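Local coordinates for protein EreC (Klebsiella pneumoniae, PDB 6XCQ) that hydrolyses macrolide antibiotics such as erythromycin, probably by opening the lactone ring at its ester bond, and so mediates resistance to them, at residues A60-L65 with E335-A340; F92-L97 with V299-L304; R339-T344 with F421-C426; E51-L56 with S392-T397; V153-P158 with S283-V288. The protein carries 1 engineered substitution. All blocks are in the same frame, centred on the assembly; numbering follows the deposited sequence.

Contact 1 (A60-L65 with E335-A340); sequences ARIVGL and EEDYRA
The Tyr-338 ring turns its edge to Ile-62, whose CG2 stands 3.5 Å from Tyr-338 CD1 with CB close to the ring plane, while the guanidinium of Arg-339 has Ala-60 CB over one face, displaced toward the rim. The contact pairs two neighbouring parallel strands, 62-65 and 338-345, inside the mixed sheet of this alpha/beta protein. At the guanidinium edge, Arg-339 NH1 meets Glu-336 O in plane at 2.8 Å; the bend of the chain at chi2 (-73°) folds the group back to reach it, and NE is taken by Leu-56 O. Two further flat groups, those of Arg-61 and Asp-337, run side by side with their planes almost perpendicular and form no ion pair. Arg-61 CB passes 3.7 Å from Asp-337 OD2, but its NH2 goes to main-chain oxygens including Val-299 O, and Asp-337 OD1 forms a salt bridge with Arg-333. Where the strands begin to pair, Asp-337 O is gripped twice, by Arg-61 N and by Ile-62 N, each at 3.0 Å. Arg-339 N then bonds to Ile-62 O, and Gly-64 N gives a nearly straight bond (167°) to Arg-339 O at 2.8 Å.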
# COMPACT_ATOMS: atom_id res chain seq x y z
N ALA A 60 15.41 7.34 -10.43
CA ALA A 60 14.12 6.90 -9.90
C ALA A 60 13.43 8.05 -9.18
O ALA A 60 14.05 8.82 -8.44
CB ALA A 60 14.31 5.72 -8.95
N ARG A 61 12.12 8.19 -9.41
CA ARG A 61 11.28 9.04 -8.58
C ARG A 61 10.28 8.26 -7.74
O ARG A 61 9.69 8.83 -6.82
CB ARG A 61 10.54 10.07 -9.43
CG ARG A 61 11.44 11.07 -10.13
CD ARG A 61 10.60 12.17 -10.75
NE ARG A 61 9.74 12.77 -9.75
CZ ARG A 61 8.69 13.54 -10.02
NH1 ARG A 61 8.35 13.79 -11.28
NH2 ARG A 61 7.95 14.03 -9.03
N ILE A 62 10.07 6.97 -8.03
CA ILE A 62 9.18 6.10 -7.27
C ILE A 62 9.94 4.82 -6.96
O ILE A 62 10.31 4.09 -7.88
CB ILE A 62 7.89 5.77 -8.04
CG1 ILE A 62 7.19 7.05 -8.51
CG2 ILE A 62 6.95 4.95 -7.19
CD1 ILE A 62 6.48 6.88 -9.80
N VAL A 63 10.18 4.54 -5.68
CA VAL A 63 10.83 3.30 -5.26
C VAL A 63 9.90 2.59 -4.28
O VAL A 63 9.53 3.15 -3.24
CB VAL A 63 12.21 3.54 -4.63
CG1 VAL A 63 12.76 2.22 -4.08
CG2 VAL A 63 13.18 4.10 -5.67
N GLY A 64 9.53 1.36 -4.61
CA GLY A 64 8.71 0.56 -3.72
C GLY A 64 9.58 -0.33 -2.86
O GLY A 64 10.49 -1.00 -3.36
N LEU A 65 9.32 -0.32 -1.54
CA LEU A 65 9.92 -1.23 -0.57
C LEU A 65 8.84 -2.22 -0.15
O LEU A 65 7.86 -1.84 0.49
CB LEU A 65 10.48 -0.48 0.64
CG LEU A 65 11.50 0.65 0.40
CD1 LEU A 65 11.81 1.36 1.71
CD2 LEU A 65 12.79 0.12 -0.21
N GLU A 335 8.55 7.98 -18.27
CA GLU A 335 9.75 8.42 -17.57
C GLU A 335 10.62 7.27 -17.09
O GLU A 335 11.77 7.51 -16.70
CB GLU A 335 9.37 9.30 -16.38
CG GLU A 335 8.57 10.53 -16.75
CD GLU A 335 7.07 10.29 -16.78
OE1 GLU A 335 6.31 11.22 -16.43
OE2 GLU A 335 6.64 9.18 -17.15
N GLU A 336 10.11 6.03 -17.10
CA GLU A 336 10.86 4.85 -16.65
C GLU A 336 11.57 5.10 -15.32
O GLU A 336 12.74 4.74 -15.13
CB GLU A 336 11.83 4.39 -17.73
CG GLU A 336 11.14 3.94 -19.00
CD GLU A 336 12.09 3.40 -20.04
OE1 GLU A 336 13.15 2.87 -19.65
OE2 GLU A 336 11.79 3.52 -21.25
N ASP A 337 10.84 5.70 -14.38
CA ASP A 337 11.39 6.13 -13.10
C ASP A 337 10.76 5.40 -11.90
O ASP A 337 10.79 5.91 -10.78
CB ASP A 337 11.21 7.64 -12.94
CG ASP A 337 9.75 8.06 -13.01
OD1 ASP A 337 8.89 7.17 -13.15
OD2 ASP A 337 9.46 9.28 -12.91
N TYR A 338 10.18 4.22 -12.13
CA TYR A 338 9.67 3.36 -11.06
C TYR A 338 10.63 2.21 -10.82
O TYR A 338 11.09 1.57 -11.77
CB TYR A 338 8.29 2.80 -11.42
CG TYR A 338 7.78 1.78 -10.42
CD1 TYR A 338 7.52 2.13 -9.11
CD2 TYR A 338 7.55 0.46 -10.80
CE1 TYR A 338 7.04 1.19 -8.19
CE2 TYR A 338 7.06 -0.48 -9.90
CZ TYR A 338 6.81 -0.11 -8.60
OH TYR A 338 6.36 -1.05 -7.70
N ARG A 339 10.93 1.94 -9.54
CA ARG A 339 11.72 0.78 -9.15
C ARG A 339 11.00 0.03 -8.04
O ARG A 339 10.35 0.66 -7.19
CB ARG A 339 13.13 1.18 -8.67
CG ARG A 339 13.89 2.13 -9.59
CD ARG A 339 14.41 1.48 -10.87
NE ARG A 339 15.21 2.46 -11.61
CZ ARG A 339 14.77 3.22 -12.61
NH1 ARG A 339 13.52 3.08 -13.06
NH2 ARG A 339 15.57 4.11 -13.18
N ALA A 340 11.11 -1.30 -8.03
CA ALA A 340 10.42 -2.15 -7.06
C ALA A 340 11.43 -3.07 -6.37
O ALA A 340 12.11 -3.86 -7.03
CB ALA A 340 9.34 -3.00 -7.74

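Contact 2 (F92-L97 with V299-L304); sequences FNAIGL and VKIILL
The Lys-300 chain runs roughly perpendicular to Phe-92, with Lys-300 CB over one face of the ring, 3.8 Å from its centroid in a CH-pi contact. Further out the lysine follows the ring, CE lying 3.7 Å from Phe-92 CE1, before NZ bonds to His-90 O. Ile-301 O sits at the edge of the same ring. Asn-93 OD1 accepts Lys-300 N at 2.9 Å, the donor tilted from the amide plane, while Asn-93 N and Ala-94 N both bond to Lys-300 O. On the Ala-94 side of the sheet, Ile-301 carries CG1 anti to its N (chi1 -173°), which lays the branch along bare backbone, CD1 4.0 Å from Gly-96 CA. On the other side Leu-97 and Leu-304 run alongside each other, Leu-97 CD2 3.8 Å from Leu-304 CD1, whereas Ile-95 meets Leu-304 at a slant through CG2. Helices 73-90 and 126-146 cover this side. The backbones pair in parallel, and strand 301-304 lies between 62-65 and 94-97, themselves joined through helix 73-90: a split beta-alpha-beta unit in the parallel part of the mixed sheet.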
# COMPACT_ATOMS: atom_id res chain seq x y z
N PHE A 92 14.96 11.24 -1.15
CA PHE A 92 13.53 10.96 -1.20
C PHE A 92 12.83 11.75 -0.10
O PHE A 92 13.38 11.96 0.98
CB PHE A 92 13.28 9.46 -1.08
CG PHE A 92 13.37 8.77 -2.40
CD1 PHE A 92 14.59 8.63 -3.03
CD2 PHE A 92 12.23 8.36 -3.06
CE1 PHE A 92 14.69 8.03 -4.28
CE2 PHE A 92 12.31 7.77 -4.30
CZ PHE A 92 13.54 7.60 -4.91
N ASN A 93 11.62 12.22 -0.40
CA ASN A 93 10.95 13.22 0.43
C ASN A 93 9.48 12.91 0.69
O ASN A 93 8.79 13.73 1.31
CB ASN A 93 11.07 14.60 -0.21
CG ASN A 93 10.65 14.60 -1.65
OD1 ASN A 93 9.70 13.92 -2.03
ND2 ASN A 93 11.36 15.36 -2.48
N ALA A 94 8.98 11.76 0.25
CA ALA A 94 7.61 11.37 0.53
C ALA A 94 7.55 9.85 0.73
O ALA A 94 8.38 9.11 0.21
CB ALA A 94 6.66 11.81 -0.59
N ILE A 95 6.55 9.41 1.50
CA ILE A 95 6.28 8.00 1.74
C ILE A 95 4.80 7.75 1.46
O ILE A 95 3.94 8.46 2.00
CB ILE A 95 6.62 7.58 3.18
CG1 ILE A 95 8.13 7.74 3.43
CG2 ILE A 95 6.17 6.14 3.44
CD1 ILE A 95 8.58 7.15 4.73
N GLY A 96 4.50 6.75 0.65
CA GLY A 96 3.13 6.38 0.35
C GLY A 96 2.77 5.08 1.06
O GLY A 96 3.59 4.16 1.12
N LEU A 97 1.56 5.03 1.60
CA LEU A 97 1.08 3.88 2.36
C LEU A 97 -0.22 3.35 1.78
O LEU A 97 -1.00 4.09 1.17
CB LEU A 97 0.85 4.26 3.84
CG LEU A 97 1.93 5.07 4.53
CD1 LEU A 97 1.40 5.64 5.83
CD2 LEU A 97 3.15 4.19 4.80
N VAL A 299 8.72 15.67 -6.21
CA VAL A 299 8.48 14.58 -5.27
C VAL A 299 9.30 13.36 -5.66
O VAL A 299 9.42 13.01 -6.84
CB VAL A 299 6.98 14.23 -5.19
CG1 VAL A 299 6.80 12.91 -4.49
CG2 VAL A 299 6.24 15.28 -4.41
N LYS A 300 9.89 12.71 -4.66
CA LYS A 300 10.49 11.40 -4.82
C LYS A 300 9.91 10.52 -3.71
O LYS A 300 10.20 10.75 -2.53
CB LYS A 300 12.01 11.48 -4.78
CG LYS A 300 12.59 12.32 -5.93
CD LYS A 300 14.08 12.58 -5.76
CE LYS A 300 14.87 11.31 -5.88
NZ LYS A 300 16.33 11.55 -6.02
N ILE A 301 9.07 9.57 -4.08
CA ILE A 301 8.21 8.89 -3.12
C ILE A 301 8.68 7.45 -2.91
O ILE A 301 9.08 6.77 -3.86
CB ILE A 301 6.73 8.96 -3.56
CG1 ILE A 301 5.82 8.39 -2.46
CG2 ILE A 301 6.51 8.29 -4.91
CD1 ILE A 301 4.37 8.81 -2.60
N ILE A 302 8.64 7.00 -1.66
CA ILE A 302 8.92 5.62 -1.28
C ILE A 302 7.57 4.96 -1.03
O ILE A 302 6.80 5.43 -0.18
CB ILE A 302 9.79 5.56 -0.02
CG1 ILE A 302 11.04 6.44 -0.16
CG2 ILE A 302 10.14 4.13 0.35
CD1 ILE A 302 11.78 6.63 1.20
N LEU A 303 7.24 3.91 -1.78
CA LEU A 303 5.94 3.25 -1.62
C LEU A 303 6.11 2.04 -0.71
O LEU A 303 6.91 1.15 -1.01
CB LEU A 303 5.36 2.81 -2.97
CG LEU A 303 5.20 3.88 -4.04
CD1 LEU A 303 4.57 3.25 -5.30
CD2 LEU A 303 4.35 5.02 -3.48
N LEU A 304 5.35 2.00 0.38
CA LEU A 304 5.40 0.88 1.34
C LEU A 304 4.17 0.02 1.06
O LEU A 304 3.07 0.30 1.54
CB LEU A 304 5.43 1.40 2.78
CG LEU A 304 6.59 2.30 3.22
CD1 LEU A 304 6.56 2.52 4.75
CD2 LEU A 304 7.94 1.71 2.79

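Contact 3 (R339-T344 with F421-C426); sequences RAIAFT and FDAIVC
Ala-342 CB presses onto the centre of the Phe-421 ring, 3.6 Å from its centroid and only 13° off the normal, a CH-pi contact that marks the tight part of this parallel strand pair, 338-345 beside 423-427, in the mixed sheet. Met-406 packs against the same ring and the same alanine. On the opposite side of the sheet Phe-343 and Val-425 run alongside each other from the same face; Val-425 CB and CG1 stand over one face of the Phe-343 ring, and helix 73-90 packs against this phenylalanine too. Val-425 CG2, set beside its own backbone N, reaches 3.6 Å to Ile-341 CG2 and closes the row.

At the other end Arg-339 and Asp-422 are partly exposed, and the packing is mostly polar. Arg-339 NE stays 4.8 Å from Asp-422 OD1 and bonds to Leu-56 O instead. Asp-422 OD2 accepts Ala-340 N at 3.0 Å, on its anti side and 15° out of the carboxylate plane, and also forms a salt bridge with Lys-312. Ala-340 O takes Asp-422 N at 2.9 Å but holds Ala-423 N only weakly. Bonding tightens again along the strands: Val-425 N meets Ala-342 O, and Thr-344, whose OG1 bonds to Glu-380, gives its N to Val-425 O at 2.7 Å.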
# COMPACT_ATOMS: atom_id res chain seq x y z
N ARG A 339 10.93 1.94 -9.54
CA ARG A 339 11.72 0.78 -9.15
C ARG A 339 11.00 0.03 -8.04
O ARG A 339 10.35 0.66 -7.19
CB ARG A 339 13.13 1.18 -8.67
CG ARG A 339 13.89 2.13 -9.59
CD ARG A 339 14.41 1.48 -10.87
NE ARG A 339 15.21 2.46 -11.61
CZ ARG A 339 14.77 3.22 -12.61
NH1 ARG A 339 13.52 3.08 -13.06
NH2 ARG A 339 15.57 4.11 -13.18
N ALA A 340 11.11 -1.30 -8.03
CA ALA A 340 10.42 -2.15 -7.06
C ALA A 340 11.43 -3.07 -6.37
O ALA A 340 12.11 -3.86 -7.03
CB ALA A 340 9.34 -3.00 -7.74
N ILE A 341 11.49 -3.00 -5.05
CA ILE A 341 12.37 -3.86 -4.27
C ILE A 341 11.49 -4.82 -3.46
O ILE A 341 10.76 -4.39 -2.56
CB ILE A 341 13.31 -3.06 -3.37
CG1 ILE A 341 13.99 -1.94 -4.18
CG2 ILE A 341 14.34 -3.99 -2.72
CD1 ILE A 341 14.98 -1.10 -3.40
N ALA A 342 11.51 -6.10 -3.83
CA ALA A 342 10.80 -7.12 -3.07
C ALA A 342 11.58 -7.48 -1.81
O ALA A 342 12.81 -7.43 -1.79
CB ALA A 342 10.59 -8.37 -3.90
N PHE A 343 10.85 -7.82 -0.74
CA PHE A 343 11.43 -8.32 0.51
C PHE A 343 10.98 -9.76 0.70
O PHE A 343 9.77 -10.03 0.64
CB PHE A 343 10.96 -7.53 1.74
CG PHE A 343 11.55 -6.17 1.89
CD1 PHE A 343 12.00 -5.44 0.79
CD2 PHE A 343 11.60 -5.58 3.14
CE1 PHE A 343 12.51 -4.14 0.95
CE2 PHE A 343 12.11 -4.29 3.31
CZ PHE A 343 12.57 -3.58 2.21
N THR A 344 11.91 -10.67 0.97
CA THR A 344 11.52 -12.03 1.30
C THR A 344 12.37 -12.51 2.48
O THR A 344 13.08 -11.72 3.12
CB THR A 344 11.60 -12.94 0.07
OG1 THR A 344 10.98 -14.20 0.39
CG2 THR A 344 13.05 -13.15 -0.37
N PHE A 421 10.83 -7.47 -10.51
CA PHE A 421 11.43 -6.60 -9.50
C PHE A 421 12.79 -6.13 -9.98
O PHE A 421 13.43 -6.78 -10.80
CB PHE A 421 11.56 -7.33 -8.16
CG PHE A 421 10.24 -7.76 -7.60
CD1 PHE A 421 9.44 -6.85 -6.91
CD2 PHE A 421 9.78 -9.05 -7.80
CE1 PHE A 421 8.21 -7.25 -6.40
CE2 PHE A 421 8.54 -9.43 -7.30
CZ PHE A 421 7.76 -8.52 -6.61
N ASP A 422 13.24 -5.00 -9.44
CA ASP A 422 14.58 -4.50 -9.73
C ASP A 422 15.62 -5.04 -8.76
O ASP A 422 16.77 -5.23 -9.17
CB ASP A 422 14.60 -2.97 -9.69
CG ASP A 422 13.76 -2.34 -10.80
OD1 ASP A 422 14.25 -2.22 -11.94
OD2 ASP A 422 12.58 -2.01 -10.53
N ALA A 423 15.26 -5.30 -7.51
CA ALA A 423 16.17 -5.87 -6.52
C ALA A 423 15.37 -6.70 -5.53
O ALA A 423 14.14 -6.61 -5.49
CB ALA A 423 16.97 -4.78 -5.79
N ILE A 424 16.08 -7.51 -4.75
CA ILE A 424 15.48 -8.35 -3.71
C ILE A 424 16.24 -8.16 -2.41
O ILE A 424 17.48 -8.19 -2.39
CB ILE A 424 15.47 -9.85 -4.07
CG1 ILE A 424 15.09 -10.11 -5.54
CG2 ILE A 424 14.51 -10.58 -3.13
CD1 ILE A 424 13.60 -9.96 -5.84
N VAL A 425 15.48 -8.01 -1.32
CA VAL A 425 16.00 -7.96 0.04
C VAL A 425 15.52 -9.21 0.75
O VAL A 425 14.32 -9.51 0.74
CB VAL A 425 15.50 -6.68 0.75
CG1 VAL A 425 15.82 -6.68 2.22
CG2 VAL A 425 16.05 -5.44 0.07
N CYS A 426 16.44 -9.94 1.37
CA CYS A 426 16.07 -11.20 2.01
C CYS A 426 16.63 -11.23 3.43
O CYS A 426 17.84 -11.09 3.61
CB CYS A 426 16.56 -12.39 1.18
SG CYS A 426 16.06 -13.99 1.87

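Contact 4 (E51-L56 with S392-T397); sequences EILTPL and SCLTLT
Ile-52 and Leu-396 overlap head to tail, joining segment 51-56, which carries the short helix 54-57, to strand 392-396, an antiparallel member of the mixed sheet next to 33-36, one of its two outermost strands. The contact across the segments is apolar. Ile-52 extends CG1 anti to its N (chi1 180°), and this branch lies 3.9 Å from Leu-396 CG. CD1 continues over the strand backbone to 3.6 Å from Leu-394 O. The other branch, CG2, turns to Leu-394 CD2, and Leu-53 packs on the same leucine; Leu-394 is modelled in two conformers, so its side-chain contacts are doubtful in detail. Leu-53 also reaches Ala-423 on the adjoining strand and Leu-82 of helix 73-90, which ties the turn into the sheet.

Polar groups find their partners outside the two segments. Leu-56 O accepts Arg-339 NE, Thr-54 OG1 bonds to Tyr-85 OH, and the strand's main chain pairs with Ile-424 and Cys-426. One covalent link adds to this: Cys-393 forms a disulfide with Cys-387, at the end of helix 379-387. At the other end of the contact the ends of Leu-56 and Leu-396 meet, Leu-56 CD2 3.6 Å from Leu-396 CD2.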
# COMPACT_ATOMS: atom_id res chain seq x y z
N GLU A 51 25.34 0.14 -1.53
CA GLU A 51 25.87 0.78 -2.74
C GLU A 51 25.43 0.05 -3.99
O GLU A 51 25.35 0.64 -5.07
CB GLU A 51 27.40 0.86 -2.69
N ILE A 52 25.13 -1.25 -3.86
CA ILE A 52 24.66 -2.05 -4.98
C ILE A 52 23.37 -1.49 -5.58
O ILE A 52 23.08 -1.72 -6.76
CB ILE A 52 24.50 -3.51 -4.50
CG1 ILE A 52 24.02 -4.44 -5.60
CG2 ILE A 52 23.55 -3.59 -3.33
CD1 ILE A 52 23.76 -5.85 -5.07
N LEU A 53 22.60 -0.73 -4.81
CA LEU A 53 21.34 -0.17 -5.27
C LEU A 53 21.50 1.20 -5.93
O LEU A 53 20.54 1.68 -6.54
CB LEU A 53 20.35 -0.02 -4.11
CG LEU A 53 20.03 -1.22 -3.23
CD1 LEU A 53 19.16 -0.81 -2.04
CD2 LEU A 53 19.35 -2.30 -4.04
N THR A 54 22.65 1.85 -5.79
CA THR A 54 22.74 3.24 -6.23
C THR A 54 22.47 3.41 -7.72
O THR A 54 21.71 4.32 -8.08
CB THR A 54 24.10 3.83 -5.83
OG1 THR A 54 24.14 4.02 -4.41
CG2 THR A 54 24.33 5.17 -6.49
N PRO A 55 23.01 2.57 -8.63
CA PRO A 55 22.65 2.72 -10.06
C PRO A 55 21.17 2.63 -10.34
O PRO A 55 20.64 3.43 -11.13
CB PRO A 55 23.42 1.57 -10.72
CG PRO A 55 24.56 1.35 -9.86
CD PRO A 55 24.04 1.53 -8.46
N LEU A 56 20.47 1.65 -9.75
CA LEU A 56 19.05 1.52 -10.07
C LEU A 56 18.23 2.64 -9.45
O LEU A 56 17.17 2.97 -9.97
CB LEU A 56 18.53 0.14 -9.65
CG LEU A 56 18.19 -0.25 -8.21
CD1 LEU A 56 16.79 0.23 -7.82
CD2 LEU A 56 18.27 -1.77 -8.06
N SER A 392 21.44 -10.91 6.45
CA SER A 392 20.55 -10.59 5.34
C SER A 392 21.32 -10.38 4.04
O SER A 392 22.54 -10.24 4.02
CB SER A 392 19.73 -9.33 5.61
OG SER A 392 19.05 -9.42 6.84
N CYS A 393 20.57 -10.27 2.95
CA CYS A 393 21.17 -10.26 1.63
C CYS A 393 20.41 -9.29 0.72
O CYS A 393 19.19 -9.18 0.80
CB CYS A 393 21.16 -11.67 1.04
SG CYS A 393 21.91 -11.78 -0.60
N LEU A 394 21.15 -8.63 -0.16
CA LEU A 394 20.57 -7.73 -1.16
C LEU A 394 21.11 -8.11 -2.53
O LEU A 394 22.33 -8.20 -2.71
CB LEU A 394 20.94 -6.28 -0.82
CG LEU A 394 20.49 -5.12 -1.69
CD1 LEU A 394 18.99 -5.13 -1.86
CD2 LEU A 394 20.94 -3.84 -1.01
N THR A 395 20.21 -8.34 -3.50
CA THR A 395 20.58 -8.82 -4.82
C THR A 395 19.79 -8.08 -5.89
O THR A 395 18.62 -7.77 -5.71
CB THR A 395 20.36 -10.35 -4.96
OG1 THR A 395 20.95 -10.80 -6.18
CG2 THR A 395 18.89 -10.71 -4.98
N LEU A 396 20.47 -7.78 -7.00
CA LEU A 396 19.76 -7.34 -8.19
C LEU A 396 19.17 -8.55 -8.89
O LEU A 396 19.52 -9.69 -8.60
CB LEU A 396 20.70 -6.59 -9.13
CG LEU A 396 21.55 -5.50 -8.47
CD1 LEU A 396 22.54 -4.94 -9.48
CD2 LEU A 396 20.68 -4.38 -7.88
N THR A 397 18.23 -8.31 -9.80
CA THR A 397 17.56 -9.40 -10.48
C THR A 397 17.96 -9.54 -11.94
O THR A 397 17.51 -10.48 -12.60
CB THR A 397 16.04 -9.21 -10.42
OG1 THR A 397 15.71 -7.94 -10.99
CG2 THR A 397 15.57 -9.28 -8.98

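Contact 5 (V153-P158 with S283-V288)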
# COMPACT_ATOMS: atom_id res chain seq x y z
N VAL A 153 1.63 10.16 2.32
CA VAL A 153 0.61 10.08 1.27
C VAL A 153 -0.13 8.76 1.42
O VAL A 153 0.51 7.70 1.51
CB VAL A 153 1.24 10.18 -0.13
CG1 VAL A 153 0.17 10.04 -1.22
CG2 VAL A 153 2.02 11.49 -0.29
N GLY A 154 -1.46 8.80 1.44
CA GLY A 154 -2.23 7.58 1.37
C GLY A 154 -2.50 7.32 -0.09
O GLY A 154 -3.15 8.14 -0.75
N ILE A 155 -1.97 6.23 -0.65
CA ILE A 155 -2.15 5.98 -2.07
C ILE A 155 -3.32 5.06 -2.35
O ILE A 155 -3.57 4.71 -3.51
CB ILE A 155 -0.87 5.40 -2.71
CG1 ILE A 155 -0.59 4.01 -2.17
CG2 ILE A 155 0.33 6.33 -2.50
CD1 ILE A 155 0.53 3.28 -2.88
N ASP A 156 -4.06 4.67 -1.32
CA ASP A 156 -5.04 3.60 -1.41
C ASP A 156 -6.45 4.14 -1.24
O ASP A 156 -6.65 5.31 -0.92
CB ASP A 156 -4.78 2.56 -0.31
CG ASP A 156 -5.25 1.15 -0.68
OD1 ASP A 156 -5.98 0.97 -1.68
OD2 ASP A 156 -4.87 0.22 0.07
N LEU A 157 -7.42 3.26 -1.43
CA LEU A 157 -8.75 3.43 -0.85
C LEU A 157 -8.62 3.45 0.67
O LEU A 157 -7.58 3.04 1.20
CB LEU A 157 -9.66 2.29 -1.29
CG LEU A 157 -9.67 2.06 -2.79
CD1 LEU A 157 -10.36 0.76 -3.12
CD2 LEU A 157 -10.35 3.24 -3.48
N PRO A 158 -9.64 3.91 1.41
CA PRO A 158 -9.63 3.63 2.85
C PRO A 158 -9.43 2.14 3.07
O PRO A 158 -10.16 1.32 2.51
CB PRO A 158 -11.02 4.12 3.31
CG PRO A 158 -11.84 4.15 2.08
CD PRO A 158 -10.88 4.58 1.00
N SER A 283 -5.13 -0.68 -9.59
CA SER A 283 -5.03 0.36 -10.61
C SER A 283 -5.41 1.73 -10.05
O SER A 283 -4.87 2.74 -10.48
CB SER A 283 -5.89 0.03 -11.84
OG SER A 283 -7.27 0.15 -11.58
N TYR A 284 -6.32 1.76 -9.07
CA TYR A 284 -6.56 2.99 -8.32
C TYR A 284 -5.27 3.51 -7.69
O TYR A 284 -4.89 4.67 -7.90
CB TYR A 284 -7.62 2.76 -7.25
CG TYR A 284 -7.83 3.99 -6.41
CD1 TYR A 284 -8.65 5.02 -6.85
CD2 TYR A 284 -7.18 4.14 -5.18
CE1 TYR A 284 -8.85 6.16 -6.10
CE2 TYR A 284 -7.37 5.28 -4.42
CZ TYR A 284 -8.21 6.28 -4.89
OH TYR A 284 -8.41 7.42 -4.15
N MET A 285 -4.59 2.66 -6.90
CA MET A 285 -3.33 3.06 -6.28
C MET A 285 -2.32 3.59 -7.30
O MET A 285 -1.68 4.62 -7.07
CB MET A 285 -2.73 1.87 -5.52
CG MET A 285 -3.51 1.56 -4.25
SD MET A 285 -2.63 0.45 -3.16
CE MET A 285 -2.82 -1.00 -4.13
N ALA A 286 -2.16 2.89 -8.44
CA ALA A 286 -1.24 3.36 -9.47
C ALA A 286 -1.65 4.74 -9.98
O ALA A 286 -0.79 5.60 -10.23
CB ALA A 286 -1.17 2.38 -10.64
N GLY A 287 -2.95 4.95 -10.15
CA GLY A 287 -3.44 6.26 -10.56
C GLY A 287 -3.11 7.36 -9.57
O GLY A 287 -2.67 8.44 -9.96
N VAL A 288 -3.33 7.11 -8.28
CA VAL A 288 -3.05 8.15 -7.29
C VAL A 288 -1.56 8.50 -7.30
O VAL A 288 -1.20 9.68 -7.28
CB VAL A 288 -3.52 7.73 -5.88
CG1 VAL A 288 -3.00 8.68 -4.83
CG2 VAL A 288 -5.04 7.67 -5.81
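Met-285 of helix 279-295 runs out against Ile-155 and Asp-156. Its CB lies 3.6 Å from Ile-155 O, and CG comes to 3.2 Å from that same oxygen while also facing Asp-156 OD1. SD stands 3.7 Å from Asp-156 CG and also touches Ile-155 CG1; the chain then bends at chi3 (-72°), and the side chain packs against Met-326. Ile-155 O is buried without a hydrogen-bond partner, and Met-285 CA offers it a CA-H...O contact at 3.2 Å. Asp-156 directs OD2 to Arg-281 in a salt bridge, with OD1 holding Leu-157 N only weakly. Beside Met-285, the ring of the preceding residue, Tyr-284, is sandwiched: Leu-157 CD2 sits over the centre of one face, 3.7 Å from the centroid, and Val-288 CG2, one turn further along the helix, covers the other, nearer the rim. Tyr-284 CE2, at the ring edge, lies 3.5 Å from Asp-156 C. A propanediol molecule, probably from the crystallisation liquor, lies about 3 Å from the Tyr-284 side chain. Strand 151-154, one of the two outermost in the sheet, lies beside 94-97; beyond Gly-154 the chain passes between helices 279-295 and 244-267, the latter supplying Tyr-257 to both Leu-157 and Tyr-284.

From the N terminus, 51-56 opens contact 4, then 60-65, 92-97 and 153-158 open contacts 1, 2 and 5. These close in reverse order: 283-288 ends the largely helical loop of contact 5, 299-304 that of contact 2, and 335-340 that of contact 1, so contact 5 nests in 2, 2 in 1, and 1 in 4. Contact 3 opens at Arg-339, overlapping the close of contact 1, and crosses contact 4, which closes at 392-397 before 421-426 closes contact 3. Contacts 1, 2 and 3 pair strands of one mixed sheet; contact 4 attaches helix 54-57 near one margin, and contact 5 fixes helix 279-295 at the other.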